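Local atomic coordinates of NADH dehydrogenase, putative (Plasmodium falciparum, PDB entry 5JWC), a protein that probably oxidises NADH and passes the electrons through its bound FAD to ubiquinone, as a type II NADH dehydrogenase. Residues Lys28-Phe41 against Tyr52-Thr66. Sequence-based numbering, arbitrary orientation.
Sequences KEKIIILGSGWGGF and YDVTLISPRNYFTFT. With FAD (flavin-adenine dinucleotide), chain C.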
loop_
_atom_site.group_PDB
_atom_site.type_symbol
_atom_site.label_atom_id
_atom_site.label_comp_id
_atom_site.label_asym_id
_atom_site.label_seq_id
_atom_site.Cartn_x
_atom_site.Cartn_y
_atom_site.Cartn_z
ATOM N N LYS A 28 -35.654 16.255 10.514
ATOM C CA LYS A 28 -35.075 16.829 9.302
ATOM C C LYS A 28 -35.229 15.902 8.104
ATOM O O LYS A 28 -35.238 14.679 8.245
ATOM C CB LYS A 28 -33.612 17.170 9.548
ATOM C CG LYS A 28 -33.420 18.642 9.853
ATOM C CD LYS A 28 -32.320 18.890 10.861
ATOM C CE LYS A 28 -30.980 18.386 10.400
ATOM N NZ LYS A 28 -29.950 18.815 11.385
ATOM N N GLU A 29 -35.343 16.480 6.916
ATOM C CA GLU A 29 -35.487 15.656 5.726
ATOM C C GLU A 29 -34.207 14.886 5.430
ATOM O O GLU A 29 -33.095 15.402 5.567
ATOM C CB GLU A 29 -35.906 16.496 4.519
ATOM C CG GLU A 29 -37.419 16.737 4.464
ATOM C CD GLU A 29 -37.815 17.720 3.388
ATOM O OE1 GLU A 29 -37.004 18.612 3.048
ATOM O OE2 GLU A 29 -38.927 17.575 2.850
ATOM N N LYS A 30 -34.398 13.633 5.042
ATOM C CA LYS A 30 -33.304 12.715 4.818
ATOM C C LYS A 30 -32.864 12.681 3.344
ATOM O O LYS A 30 -33.668 12.380 2.450
ATOM C CB LYS A 30 -33.703 11.304 5.251
ATOM C CG LYS A 30 -32.590 10.549 5.931
ATOM C CD LYS A 30 -33.090 9.278 6.630
ATOM C CE LYS A 30 -32.067 8.144 6.421
ATOM N NZ LYS A 30 -32.546 6.786 6.834
ATOM N N ILE A 31 -31.591 12.985 3.105
ATOM C CA ILE A 31 -30.990 12.780 1.792
ATOM C C ILE A 31 -30.031 11.596 1.857
ATOM O O ILE A 31 -29.084 11.601 2.648
ATOM C CB ILE A 31 -30.203 14.013 1.299
ATOM C CG1 ILE A 31 -31.067 15.270 1.278
ATOM C CG2 ILE A 31 -29.620 13.735 -0.077
ATOM C CD1 ILE A 31 -30.270 16.545 1.021
ATOM N N ILE A 32 -30.279 10.582 1.040
ATOM C CA ILE A 32 -29.318 9.508 0.869
ATOM C C ILE A 32 -28.536 9.738 -0.425
ATOM O O ILE A 32 -29.127 9.932 -1.486
ATOM C CB ILE A 32 -29.986 8.120 0.823
ATOM C CG1 ILE A 32 -30.606 7.758 2.188
ATOM C CG2 ILE A 32 -28.979 7.067 0.405
ATOM C CD1 ILE A 32 -31.084 6.332 2.255
ATOM N N ILE A 33 -27.213 9.745 -0.322
ATOM C CA ILE A 33 -26.334 9.817 -1.490
ATOM C C ILE A 33 -25.782 8.429 -1.787
ATOM O O ILE A 33 -25.177 7.797 -0.908
ATOM C CB ILE A 33 -25.164 10.766 -1.241
ATOM C CG1 ILE A 33 -25.660 12.128 -0.799
ATOM C CG2 ILE A 33 -24.258 10.878 -2.491
ATOM C CD1 ILE A 33 -24.562 12.917 -0.107
ATOM N N LEU A 34 -25.981 7.942 -3.006
ATOM C CA LEU A 34 -25.403 6.663 -3.376
ATOM C C LEU A 34 -24.130 6.918 -4.162
ATOM O O LEU A 34 -24.184 7.488 -5.248
ATOM C CB LEU A 34 -26.359 5.828 -4.212
ATOM C CG LEU A 34 -27.718 5.521 -3.595
ATOM C CD1 LEU A 34 -28.488 4.579 -4.542
ATOM C CD2 LEU A 34 -27.539 4.905 -2.202
ATOM N N GLY A 35 -22.996 6.493 -3.616
ATOM C CA GLY A 35 -21.721 6.617 -4.319
ATOM C C GLY A 35 -20.806 7.605 -3.624
ATOM O O GLY A 35 -21.243 8.690 -3.177
ATOM N N SER A 36 -19.533 7.235 -3.533
ATOM C CA SER A 36 -18.529 8.093 -2.918
ATOM C C SER A 36 -17.523 8.587 -3.971
ATOM O O SER A 36 -16.327 8.692 -3.705
ATOM C CB SER A 36 -17.795 7.344 -1.793
ATOM O OG SER A 36 -17.341 6.055 -2.221
ATOM N N GLY A 37 -18.013 8.881 -5.172
ATOM C CA GLY A 37 -17.134 9.251 -6.260
ATOM C C GLY A 37 -17.213 10.730 -6.566
ATOM O O GLY A 37 -17.573 11.518 -5.704
ATOM N N TRP A 38 -16.904 11.107 -7.804
ATOM C CA TRP A 38 -16.866 12.528 -8.146
ATOM C C TRP A 38 -18.209 13.210 -7.887
ATOM O O TRP A 38 -18.254 14.311 -7.352
ATOM C CB TRP A 38 -16.419 12.729 -9.600
ATOM C CG TRP A 38 -14.899 12.680 -9.732
ATOM C CD1 TRP A 38 -14.151 11.612 -10.094
ATOM C CD2 TRP A 38 -13.982 13.742 -9.450
ATOM N NE1 TRP A 38 -12.816 11.936 -10.075
ATOM C CE2 TRP A 38 -12.683 13.239 -9.687
ATOM C CE3 TRP A 38 -14.124 15.075 -9.040
ATOM C CZ2 TRP A 38 -11.537 14.023 -9.535
ATOM C CZ3 TRP A 38 -12.981 15.852 -8.880
ATOM C CH2 TRP A 38 -11.709 15.319 -9.118
ATOM N N GLY A 39 -19.299 12.551 -8.235
ATOM C CA GLY A 39 -20.600 13.120 -7.954
ATOM C C GLY A 39 -20.953 13.084 -6.475
ATOM O O GLY A 39 -21.229 14.120 -5.859
ATOM N N GLY A 40 -20.949 11.877 -5.912
ATOM C CA GLY A 40 -21.398 11.671 -4.545
ATOM C C GLY A 40 -20.593 12.461 -3.536
ATOM O O GLY A 40 -21.165 13.156 -2.697
ATOM N N PHE A 41 -19.268 12.363 -3.622
ATOM C CA PHE A 41 -18.376 13.051 -2.690
ATOM C C PHE A 41 -18.473 14.567 -2.821
ATOM O O PHE A 41 -18.524 15.282 -1.808
ATOM C CB PHE A 41 -16.913 12.581 -2.896
ATOM C CG PHE A 41 -15.924 13.137 -1.887
ATOM C CD1 PHE A 41 -16.123 12.981 -0.533
ATOM C CD2 PHE A 41 -14.796 13.818 -2.309
ATOM C CE1 PHE A 41 -15.198 13.495 0.396
ATOM C CE2 PHE A 41 -13.861 14.329 -1.391
ATOM C CZ PHE A 41 -14.071 14.158 -0.033
ATOM N N TYR A 52 -30.164 19.535 6.265
ATOM C CA TYR A 52 -30.594 18.188 5.944
ATOM C C TYR A 52 -29.885 17.148 6.788
ATOM O O TYR A 52 -28.828 17.397 7.353
ATOM C CB TYR A 52 -30.372 17.888 4.451
ATOM C CG TYR A 52 -31.146 18.795 3.489
ATOM C CD1 TYR A 52 -32.433 18.468 3.086
ATOM C CD2 TYR A 52 -30.583 19.964 2.990
ATOM C CE1 TYR A 52 -33.150 19.286 2.199
ATOM C CE2 TYR A 52 -31.292 20.787 2.107
ATOM C CZ TYR A 52 -32.569 20.440 1.722
ATOM O OH TYR A 52 -33.265 21.242 0.847
ATOM N N ASP A 53 -30.499 15.977 6.871
ATOM C CA ASP A 53 -29.864 14.807 7.451
ATOM C C ASP A 53 -29.321 13.935 6.330
ATOM O O ASP A 53 -30.076 13.249 5.635
ATOM C CB ASP A 53 -30.839 14.015 8.314
ATOM C CG ASP A 53 -30.195 12.790 8.931
ATOM O OD1 ASP A 53 -29.166 12.946 9.631
ATOM O OD2 ASP A 53 -30.713 11.674 8.703
ATOM N N VAL A 54 -28.004 13.978 6.155
ATOM C CA VAL A 54 -27.364 13.395 4.980
ATOM C C VAL A 54 -26.621 12.116 5.309
ATOM O O VAL A 54 -25.759 12.100 6.201
ATOM C CB VAL A 54 -26.374 14.382 4.354
ATOM C CG1 VAL A 54 -25.697 13.766 3.112
ATOM C CG2 VAL A 54 -27.068 15.713 4.030
ATOM N N THR A 55 -26.940 11.053 4.572
ATOM C CA THR A 55 -26.171 9.826 4.678
ATOM C C THR A 55 -25.608 9.436 3.317
ATOM O O THR A 55 -26.350 9.338 2.336
ATOM C CB THR A 55 -27.027 8.655 5.247
ATOM O OG1 THR A 55 -27.600 9.049 6.501
ATOM C CG2 THR A 55 -26.177 7.428 5.468
ATOM N N LEU A 56 -24.296 9.226 3.253
ATOM C CA LEU A 56 -23.698 8.713 2.044
ATOM C C LEU A 56 -23.502 7.219 2.176
ATOM O O LEU A 56 -22.988 6.711 3.189
ATOM C CB LEU A 56 -22.374 9.423 1.730
ATOM C CG LEU A 56 -21.794 9.167 0.330
ATOM C CD1 LEU A 56 -20.986 10.425 -0.113
ATOM C CD2 LEU A 56 -20.909 7.928 0.286
ATOM N N ILE A 57 -23.917 6.517 1.135
ATOM C CA ILE A 57 -23.853 5.081 1.103
ATOM C C ILE A 57 -23.027 4.623 -0.092
ATOM O O ILE A 57 -23.344 4.950 -1.236
ATOM C CB ILE A 57 -25.270 4.487 1.021
ATOM C CG1 ILE A 57 -26.055 4.885 2.264
ATOM C CG2 ILE A 57 -25.199 2.998 0.936
ATOM C CD1 ILE A 57 -27.487 4.476 2.211
ATOM N N SER A 58 -21.978 3.862 0.175
ATOM C CA SER A 58 -21.102 3.356 -0.873
ATOM C C SER A 58 -20.283 2.197 -0.340
ATOM O O SER A 58 -19.923 2.205 0.834
ATOM C CB SER A 58 -20.175 4.465 -1.379
ATOM O OG SER A 58 -19.248 3.938 -2.298
ATOM N N PRO A 59 -19.981 1.197 -1.185
ATOM C CA PRO A 59 -19.128 0.108 -0.687
ATOM C C PRO A 59 -17.671 0.550 -0.538
ATOM O O PRO A 59 -16.863 -0.176 0.034
ATOM C CB PRO A 59 -19.269 -0.977 -1.763
ATOM C CG PRO A 59 -19.588 -0.206 -3.025
ATOM C CD PRO A 59 -20.432 0.967 -2.569
ATOM N N ARG A 60 -17.361 1.740 -1.043
ATOM C CA ARG A 60 -16.015 2.303 -1.013
ATOM C C ARG A 60 -15.982 3.444 -0.009
ATOM O O ARG A 60 -16.676 4.458 -0.189
ATOM C CB ARG A 60 -15.623 2.807 -2.412
ATOM C CG ARG A 60 -14.138 2.967 -2.677
ATOM C CD ARG A 60 -13.898 3.460 -4.117
ATOM N NE ARG A 60 -14.334 4.841 -4.278
ATOM C CZ ARG A 60 -14.376 5.483 -5.445
ATOM N NH1 ARG A 60 -13.996 4.864 -6.557
ATOM N NH2 ARG A 60 -14.780 6.744 -5.491
ATOM N N ASN A 61 -15.193 3.309 1.054
ATOM C CA ASN A 61 -15.242 4.344 2.086
ATOM C C ASN A 61 -14.215 5.452 1.858
ATOM O O ASN A 61 -13.896 6.226 2.760
ATOM C CB ASN A 61 -15.110 3.725 3.483
ATOM C CG ASN A 61 -13.699 3.369 3.833
ATOM O OD1 ASN A 61 -12.929 2.943 2.977
ATOM N ND2 ASN A 61 -13.350 3.538 5.102
ATOM N N TYR A 62 -13.727 5.546 0.629
ATOM C CA TYR A 62 -12.869 6.658 0.241
ATOM C C TYR A 62 -13.308 7.179 -1.128
ATOM O O TYR A 62 -13.936 6.460 -1.882
ATOM C CB TYR A 62 -11.389 6.228 0.214
ATOM C CG TYR A 62 -11.168 4.985 -0.623
ATOM C CD1 TYR A 62 -10.842 5.078 -1.975
ATOM C CD2 TYR A 62 -11.314 3.718 -0.073
ATOM C CE1 TYR A 62 -10.648 3.967 -2.742
ATOM C CE2 TYR A 62 -11.115 2.573 -0.850
ATOM C CZ TYR A 62 -10.790 2.713 -2.186
ATOM O OH TYR A 62 -10.611 1.602 -2.976
ATOM N N PHE A 63 -12.969 8.431 -1.423
ATOM C CA PHE A 63 -13.129 9.028 -2.750
ATOM C C PHE A 63 -11.846 8.781 -3.537
ATOM O O PHE A 63 -10.758 8.877 -2.972
ATOM C CB PHE A 63 -13.415 10.533 -2.624
ATOM C CG PHE A 63 -13.045 11.357 -3.851
ATOM C CD1 PHE A 63 -13.898 11.423 -4.956
ATOM C CD2 PHE A 63 -11.850 12.086 -3.883
ATOM C CE1 PHE A 63 -13.568 12.203 -6.076
ATOM C CE2 PHE A 63 -11.512 12.854 -4.994
ATOM C CZ PHE A 63 -12.374 12.915 -6.086
ATOM N N THR A 64 -11.970 8.470 -4.827
ATOM C CA THR A 64 -10.798 8.260 -5.678
ATOM C C THR A 64 -10.613 9.399 -6.664
ATOM O O THR A 64 -11.502 9.667 -7.483
ATOM C CB THR A 64 -10.915 6.952 -6.470
ATOM O OG1 THR A 64 -11.016 5.858 -5.550
ATOM C CG2 THR A 64 -9.688 6.752 -7.421
ATOM N N PHE A 65 -9.469 10.065 -6.578
ATOM C CA PHE A 65 -9.126 11.124 -7.523
ATOM C C PHE A 65 -8.667 10.480 -8.844
ATOM O O PHE A 65 -7.468 10.388 -9.129
ATOM C CB PHE A 65 -8.047 12.050 -6.927
ATOM C CG PHE A 65 -7.946 13.399 -7.614
ATOM C CD1 PHE A 65 -8.716 14.475 -7.198
ATOM C CD2 PHE A 65 -7.070 13.580 -8.685
ATOM C CE1 PHE A 65 -8.624 15.711 -7.849
ATOM C CE2 PHE A 65 -6.970 14.810 -9.329
ATOM C CZ PHE A 65 -7.757 15.876 -8.910
ATOM N N THR A 66 -9.637 10.040 -9.650
ATOM C CA THR A 66 -9.361 9.219 -10.839
ATOM C C THR A 66 -8.355 9.775 -11.868
ATOM O O THR A 66 -7.618 8.995 -12.468
ATOM C CB THR A 66 -10.673 8.900 -11.593
ATOM O OG1 THR A 66 -11.404 10.107 -11.816
ATOM C CG2 THR A 66 -11.548 7.962 -10.759
HETATM P PA FAD C . -17.427 7.487 -9.757
HETATM O O1A FAD C . -16.794 6.286 -10.399
HETATM O O2A FAD C . -16.486 8.613 -9.515
HETATM O O5B FAD C . -18.155 7.068 -8.383
HETATM C C5B FAD C . -19.124 6.047 -8.335
HETATM C C4B FAD C . -19.264 5.659 -6.872
HETATM O O4B FAD C . -20.400 4.832 -6.716
HETATM C C3B FAD C . -18.052 4.861 -6.384
HETATM O O3B FAD C . -17.736 5.281 -5.075
HETATM C C2B FAD C . -18.576 3.444 -6.304
HETATM O O2B FAD C . -17.910 2.719 -5.296
HETATM C C1B FAD C . -20.026 3.725 -5.927
HETATM N N9A FAD C . -20.970 2.642 -6.215
HETATM C C8A FAD C . -20.957 1.764 -7.273
HETATM N N7A FAD C . -22.034 0.949 -7.141
HETATM C C5A FAD C . -22.721 1.297 -6.031
HETATM C C6A FAD C . -23.875 0.790 -5.455
HETATM N N6A FAD C . -24.558 -0.182 -6.059
HETATM N N1A FAD C . -24.355 1.370 -4.303
HETATM C C2A FAD C . -23.689 2.438 -3.731
HETATM N N3A FAD C . -22.536 2.935 -4.310
HETATM C C4A FAD C . -22.061 2.362 -5.438
HETATM N N1 FAD C . -12.612 12.782 -15.969
HETATM C C2 FAD C . -12.185 14.056 -16.226
HETATM O O2 FAD C . -13.006 14.964 -16.287
HETATM N N3 FAD C . -10.839 14.334 -16.399
HETATM C C4 FAD C . -9.893 13.347 -16.312
HETATM O O4 FAD C . -8.697 13.630 -16.461
HETATM C C4X FAD C . -10.312 12.050 -16.039
HETATM N N5 FAD C . -9.400 11.023 -15.943
HETATM C C5X FAD C . -9.846 9.735 -15.667
HETATM C C6 FAD C . -8.931 8.704 -15.547
HETATM C C7 FAD C . -9.347 7.406 -15.275
HETATM C C7M FAD C . -8.310 6.312 -15.165
HETATM C C8 FAD C . -10.698 7.136 -15.104
HETATM C C8M FAD C . -11.170 5.742 -14.812
HETATM C C9 FAD C . -11.624 8.175 -15.221
HETATM C C9A FAD C . -11.201 9.473 -15.495
HETATM N N10 FAD C . -12.111 10.510 -15.605
HETATM C C10 FAD C . -11.673 11.781 -15.866
HETATM C "C1'" FAD C . -13.587 10.265 -15.483
HETATM C "C2'" FAD C . -14.155 10.358 -14.090
HETATM O "O2'" FAD C . -13.463 9.469 -13.258
HETATM C "C3'" FAD C . -15.600 9.898 -14.161
HETATM O "O3'" FAD C . -16.312 10.624 -15.137
HETATM C "C4'" FAD C . -16.190 10.117 -12.779
HETATM O "O4'" FAD C . -15.641 9.120 -11.957
HETATM C "C5'" FAD C . -17.709 10.039 -12.763
HETATM O "O5'" FAD C . -18.128 10.336 -11.447
HETATM P P FAD C . -19.289 9.452 -10.763
HETATM O O1P FAD C . -19.618 10.036 -9.408
HETATM O O2P FAD C . -20.434 9.416 -11.736
HETATM O O3P FAD C . -18.670 7.956 -10.673
#
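Strands 30-34 and 53-57 run parallel, their axes 4.6 Å apart at an angle of 19°, joined by a ladder of six backbone hydrogen bonds from E29 O to G35 N. On one face of the sheet, I31 CD1 lies over the ring of Y52, a CH-pi contact. I33 CD1 meets V54 CG1 at 3.5 Å on the same face. On the other face, I32 CG2 presses tightly on I57 CD1.

Past the strands, S36 joins the two turns. Its OG sits between the backbone N and the carbonyl carbon (chi1 49°), where S36 OG takes a hydrogen bond from S58 OG and gives one to R60 O, 2.7 Å away. The guanidinium of R60 has S36 O at its edge and FAD O3B over one face. R60 NH2 donates to S36 O at 3.1 Å, from above the carbonyl plane. F63 points its edge at the face of W38, planes at 82°, while its CB sits over the ring of F41. W38 NE1 donates to T66 OG1 (2.9 Å), which also hydrogen-bonds FAD O2' at 2.6 Å.

This is the dinucleotide-binding beta-alpha-beta unit of a Rossmann-type fold. G35, G37 and G40 fit its GxGxxG pattern. W38 N and G39 N, at the start of helix 38-46, bond to FAD phosphate oxygens O2A and O1P. D157 holds R60 NH1 in a salt bridge. In the parallel part of the sheet, strand 30-34 lies between 53-57 and 131-134, and strand 99-109 flanks 53-57. Helix 424-440 packs on I31 and W38.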